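Local coordinates for effector protein B, substrate of the Dot/Icm secretion system (PDB 4JVS) that probably acts as a GTPase-activating protein delivered through the Dot/Icm secretion system, the present chain being its LepB-type GAP domain, at residues V74-H77 / C78-N82; W84-K87 / R88-H92. All coordinates share one frame; numbering follows the deposited sequence.

Overall arrangement
Contacts 1 and 2 follow each other along the chain within the N-terminal subdomain of the GAP domain, their centres about 14 Å apart. Contact 1 is the last two turns of helix 60-80 and its Schellman ending, partly buried, with three regular backbone hydrogen bonds and a fourth, weak one. Contact 2 belongs to the loop that leads from that helix toward strand 106-107; it lies at the surface, and one weak turn bond is its backbone link. Apolar packing joins the two, Cys78 CB lying 3.4 Å from Trp84 CZ2. The chemistry thus passes from repeated helical bonding to a single turn with histidine and charged side chains.

Contact 1: residues V74-H77 / C78-N82; sequences VAEH and CEQQN
Val74 O receives the backbone N of Cys78 at 2.8 Å, and the N-H points at it almost straight (166°). The next two steps of the helix repeat the pattern, Glu79 N bonding to Ala75 O and Gln80 N to Glu76 O at 3.0 Å. By the fourth step the ladder has weakened: Gln81 N reaches His77 O at 3.3 Å.

On the buried side, Val74 CG1 lies 4.2 Å from Cys78 SG, one helical turn on. Both side chains also touch Met160 of helix 156-177, and Val74 meets Val209 of helix 193-214, so this side of the helix packs between neighbours.

His77 and Gln81 lie on another face. A chi1 of -160° sends the imidazole of His77 outward from the helix, with its ND1 edge on the side of Gln81, whose CG lies in the ring plane 3.5 Å from ND1. Gln81 meets the ring through CG and the amide carbon CD, CD lying 3.5 Å from CE1, and its amide is turned steeply against the ring, 61° between planes. On a further face, Glu76 bends at chi2, and the OE2 side of its carboxylate comes beside the end of Gln80, while Glu76 OE1 forms a salt bridge with Arg123 of helix 118-124, which holds the acid from its other oxygen.

Further out, the helix closes in a Schellman motif. Asn82, with positive phi, is the C-prime residue, Ile83 N returning to Cys78 O while Asn82 N makes a weak bond to Glu79 O. The Asn82 side chain then takes up His86 N through OD1. Ser119 OG also bonds to Ala75 O, giving that carbonyl a second donor. The chemistry implies a helix end whose last carbonyls are met by the turning backbone, and whose Glu76 charge is probably balanced by Arg123.

Contact 2: residues W84-K87 / R88-H92; sequences WQHK and REENH
A type I beta turn from Lys87 to Glu90 reverses the chain in the loop that follows helix 60-80, and it brings His86 and Lys87 back against Glu90 and His92. Its closing bond is weak: Glu90 N meets Lys87 O at 3.4 Å, although the N-H is nearly straight (169°).

Just before the turn, the imidazole of His86 reaches across to the returning limb of the loop. A chi1 of -180° swings the ring away from its own backbone N, and it turns an edge to two backbone carbonyls. NE2 is 3.1 Å from Glu90 O and 3.4 Å from His92 O, the latter oxygen lying in the plane of the ring. On its neighbouring carbons the ring is just as near: CE1 is 3.1 Å from Glu90 O. CB of Glu90 also comes against the NE2 corner, so this edge meets both backbone oxygen and aliphatic carbon.

Lys87 and Glu90 run side by side, pointing the same way, and their aliphatic parts meet, with CB of Lys87 3.7 Å from CG of Glu90. The side chain of Glu89, a middle residue of the turn, bends at chi2 (87°) and sets OE2 3.5 Å from CB of Lys87. Neither acid makes a salt bridge with the lysine, since NZ stays 6.6 Å from OE2 of Glu89 and as far from OE2 of Glu90.

Beyond the turn, His86 stacks on the ring of Tyr231, and Trp84 NE1 bonds to Ser119 OG, which ties the loop to helix 118-124; Asn91 O accepts a bond from His115 ND1. The lysine and the two glutamates of this exposed turn meet through carbon, and any attraction between their separated charges is probably weak, while the ring edge of His86 faces two carbonyl oxygens that the turn brings together.

Contact 1: residues V74-H77 / C78-N82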
# COMPACT_ATOMS: atom_id res chain seq x y z
N VAL A 74 2.08 -3.00 19.45
CA VAL A 74 1.01 -2.01 19.51
C VAL A 74 -0.34 -2.65 19.15
O VAL A 74 -1.31 -2.53 19.91
CB VAL A 74 1.30 -0.83 18.57
CG1 VAL A 74 0.18 0.20 18.66
CG2 VAL A 74 2.63 -0.19 18.90
N ALA A 75 -0.40 -3.32 18.00
CA ALA A 75 -1.62 -3.99 17.58
C ALA A 75 -2.09 -5.01 18.60
O ALA A 75 -3.29 -5.15 18.82
CB ALA A 75 -1.42 -4.66 16.21
N GLU A 76 -1.16 -5.70 19.25
CA GLU A 76 -1.53 -6.62 20.33
C GLU A 76 -2.10 -5.87 21.54
O GLU A 76 -3.10 -6.27 22.13
CB GLU A 76 -0.36 -7.52 20.73
CG GLU A 76 -0.73 -8.63 21.70
CD GLU A 76 -1.72 -9.65 21.12
OE1 GLU A 76 -1.95 -9.64 19.89
OE2 GLU A 76 -2.25 -10.47 21.89
N HIS A 77 -1.48 -4.74 21.87
CA HIS A 77 -1.93 -3.94 23.01
C HIS A 77 -3.34 -3.39 22.75
O HIS A 77 -4.18 -3.39 23.65
CB HIS A 77 -0.92 -2.83 23.29
CG HIS A 77 -1.00 -2.26 24.67
ND1 HIS A 77 -2.12 -2.37 25.46
CD2 HIS A 77 -0.09 -1.56 25.39
CE1 HIS A 77 -1.90 -1.76 26.62
NE2 HIS A 77 -0.67 -1.26 26.59
N CYS A 78 -3.60 -2.92 21.54
CA CYS A 78 -4.93 -2.47 21.17
C CYS A 78 -5.99 -3.55 21.36
O CYS A 78 -7.09 -3.28 21.86
CB CYS A 78 -4.93 -1.99 19.73
SG CYS A 78 -3.85 -0.58 19.45
N GLU A 79 -5.70 -4.76 20.95
CA GLU A 79 -6.62 -5.85 21.13
C GLU A 79 -6.89 -6.21 22.56
O GLU A 79 -7.99 -6.47 22.94
CB GLU A 79 -6.11 -7.07 20.40
CG GLU A 79 -7.14 -7.73 19.53
CD GLU A 79 -6.73 -9.08 19.07
OE1 GLU A 79 -6.34 -9.19 17.92
OE2 GLU A 79 -6.80 -10.02 19.84
N GLN A 80 -5.86 -6.25 23.38
CA GLN A 80 -6.03 -6.68 24.73
C GLN A 80 -6.93 -5.79 25.55
O GLN A 80 -7.69 -6.26 26.37
CB GLN A 80 -4.69 -6.79 25.39
CG GLN A 80 -3.78 -7.78 24.73
CD GLN A 80 -4.10 -9.19 25.11
OE1 GLN A 80 -4.20 -10.06 24.27
NE2 GLN A 80 -4.25 -9.43 26.38
N GLN A 81 -6.80 -4.50 25.36
CA GLN A 81 -7.52 -3.51 26.09
C GLN A 81 -8.78 -3.24 25.40
O GLN A 81 -9.61 -2.51 25.87
CB GLN A 81 -6.74 -2.25 26.08
CG GLN A 81 -5.39 -2.41 26.70
CD GLN A 81 -5.17 -1.44 27.81
OE1 GLN A 81 -4.98 -0.27 27.58
NE2 GLN A 81 -5.23 -1.93 29.02
N ASN A 82 -8.91 -3.82 24.24
CA ASN A 82 -10.10 -3.57 23.44
C ASN A 82 -10.30 -2.07 23.25
O ASN A 82 -11.32 -1.51 23.63
CB ASN A 82 -11.32 -4.24 24.07
CG ASN A 82 -12.58 -4.06 23.24
OD1 ASN A 82 -12.52 -3.86 22.02
ND2 ASN A 82 -13.72 -4.14 23.90

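Contact 2: residues W84-K87 / R88-H92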
# COMPACT_ATOMS: atom_id res chain seq x y z
N TRP A 84 -10.77 -0.89 20.53
CA TRP A 84 -11.75 -0.88 19.44
C TRP A 84 -13.20 -0.79 19.92
O TRP A 84 -14.11 -0.55 19.13
CB TRP A 84 -11.58 -2.13 18.56
CG TRP A 84 -10.14 -2.40 18.19
CD1 TRP A 84 -9.48 -3.59 18.31
CD2 TRP A 84 -9.20 -1.46 17.65
NE1 TRP A 84 -8.18 -3.44 17.87
CE2 TRP A 84 -7.99 -2.16 17.46
CE3 TRP A 84 -9.27 -0.11 17.29
CZ2 TRP A 84 -6.85 -1.53 16.93
CZ3 TRP A 84 -8.14 0.50 16.77
CH2 TRP A 84 -6.95 -0.21 16.60
N GLN A 85 -13.40 -0.99 21.23
CA GLN A 85 -14.73 -0.96 21.84
C GLN A 85 -15.65 -1.99 21.20
O GLN A 85 -16.84 -1.74 21.02
CB GLN A 85 -15.34 0.45 21.75
CG GLN A 85 -14.60 1.54 22.53
CD GLN A 85 -15.36 2.86 22.51
OE1 GLN A 85 -15.90 3.27 21.48
NE2 GLN A 85 -15.41 3.53 23.66
N HIS A 86 -15.10 -3.15 20.86
CA HIS A 86 -15.87 -4.19 20.20
C HIS A 86 -16.77 -4.87 21.21
O HIS A 86 -16.30 -5.34 22.25
CB HIS A 86 -14.95 -5.21 19.52
CG HIS A 86 -15.69 -6.31 18.81
ND1 HIS A 86 -15.83 -7.57 19.34
CD2 HIS A 86 -16.32 -6.34 17.61
CE1 HIS A 86 -16.52 -8.33 18.51
NE2 HIS A 86 -16.84 -7.60 17.45
N LYS A 87 -18.07 -4.89 20.91
CA LYS A 87 -19.06 -5.59 21.73
C LYS A 87 -18.90 -7.08 21.49
O LYS A 87 -18.64 -7.51 20.38
CB LYS A 87 -20.48 -5.16 21.34
CG LYS A 87 -20.60 -3.76 20.74
CD LYS A 87 -20.92 -2.73 21.81
CE LYS A 87 -21.97 -1.74 21.32
NZ LYS A 87 -22.46 -0.88 22.44
N ARG A 88 -19.07 -7.88 22.54
CA ARG A 88 -18.80 -9.31 22.46
C ARG A 88 -19.71 -10.04 21.46
O ARG A 88 -19.36 -11.10 20.92
CB ARG A 88 -18.91 -9.92 23.85
CG ARG A 88 -18.51 -11.38 23.94
CD ARG A 88 -18.80 -11.92 25.32
NE ARG A 88 -17.63 -12.59 25.87
CZ ARG A 88 -16.79 -12.05 26.74
NH1 ARG A 88 -16.99 -10.81 27.19
NH2 ARG A 88 -15.76 -12.74 27.18
N GLU A 89 -20.87 -9.44 21.18
CA GLU A 89 -21.93 -10.13 20.46
C GLU A 89 -21.99 -9.81 18.97
O GLU A 89 -22.88 -10.29 18.26
CB GLU A 89 -23.28 -9.82 21.13
CG GLU A 89 -23.22 -9.83 22.65
CD GLU A 89 -22.80 -8.49 23.25
OE1 GLU A 89 -22.46 -8.46 24.46
OE2 GLU A 89 -22.81 -7.47 22.52
N GLU A 90 -21.06 -8.99 18.50
CA GLU A 90 -20.91 -8.72 17.08
C GLU A 90 -19.85 -9.66 16.52
O GLU A 90 -18.84 -9.92 17.18
CB GLU A 90 -20.49 -7.27 16.81
CG GLU A 90 -20.96 -6.25 17.84
CD GLU A 90 -21.92 -5.21 17.27
OE1 GLU A 90 -21.46 -4.33 16.50
OE2 GLU A 90 -23.13 -5.27 17.59
N ASN A 91 -20.06 -10.18 15.32
CA ASN A 91 -19.03 -10.97 14.66
C ASN A 91 -18.30 -10.14 13.60
O ASN A 91 -17.70 -10.69 12.69
CB ASN A 91 -19.61 -12.26 14.05
CG ASN A 91 -20.63 -11.98 12.94
OD1 ASN A 91 -21.02 -10.84 12.69
ND2 ASN A 91 -21.08 -13.04 12.28
N HIS A 92 -18.38 -8.82 13.71
CA HIS A 92 -17.81 -7.94 12.69
C HIS A 92 -17.04 -6.76 13.28
O HIS A 92 -17.38 -6.25 14.34
CB HIS A 92 -18.88 -7.47 11.67
CG HIS A 92 -19.93 -6.55 12.24
ND1 HIS A 92 -19.84 -5.18 12.17
CD2 HIS A 92 -21.09 -6.82 12.89
CE1 HIS A 92 -20.90 -4.64 12.75
NE2 HIS A 92 -21.67 -5.61 13.20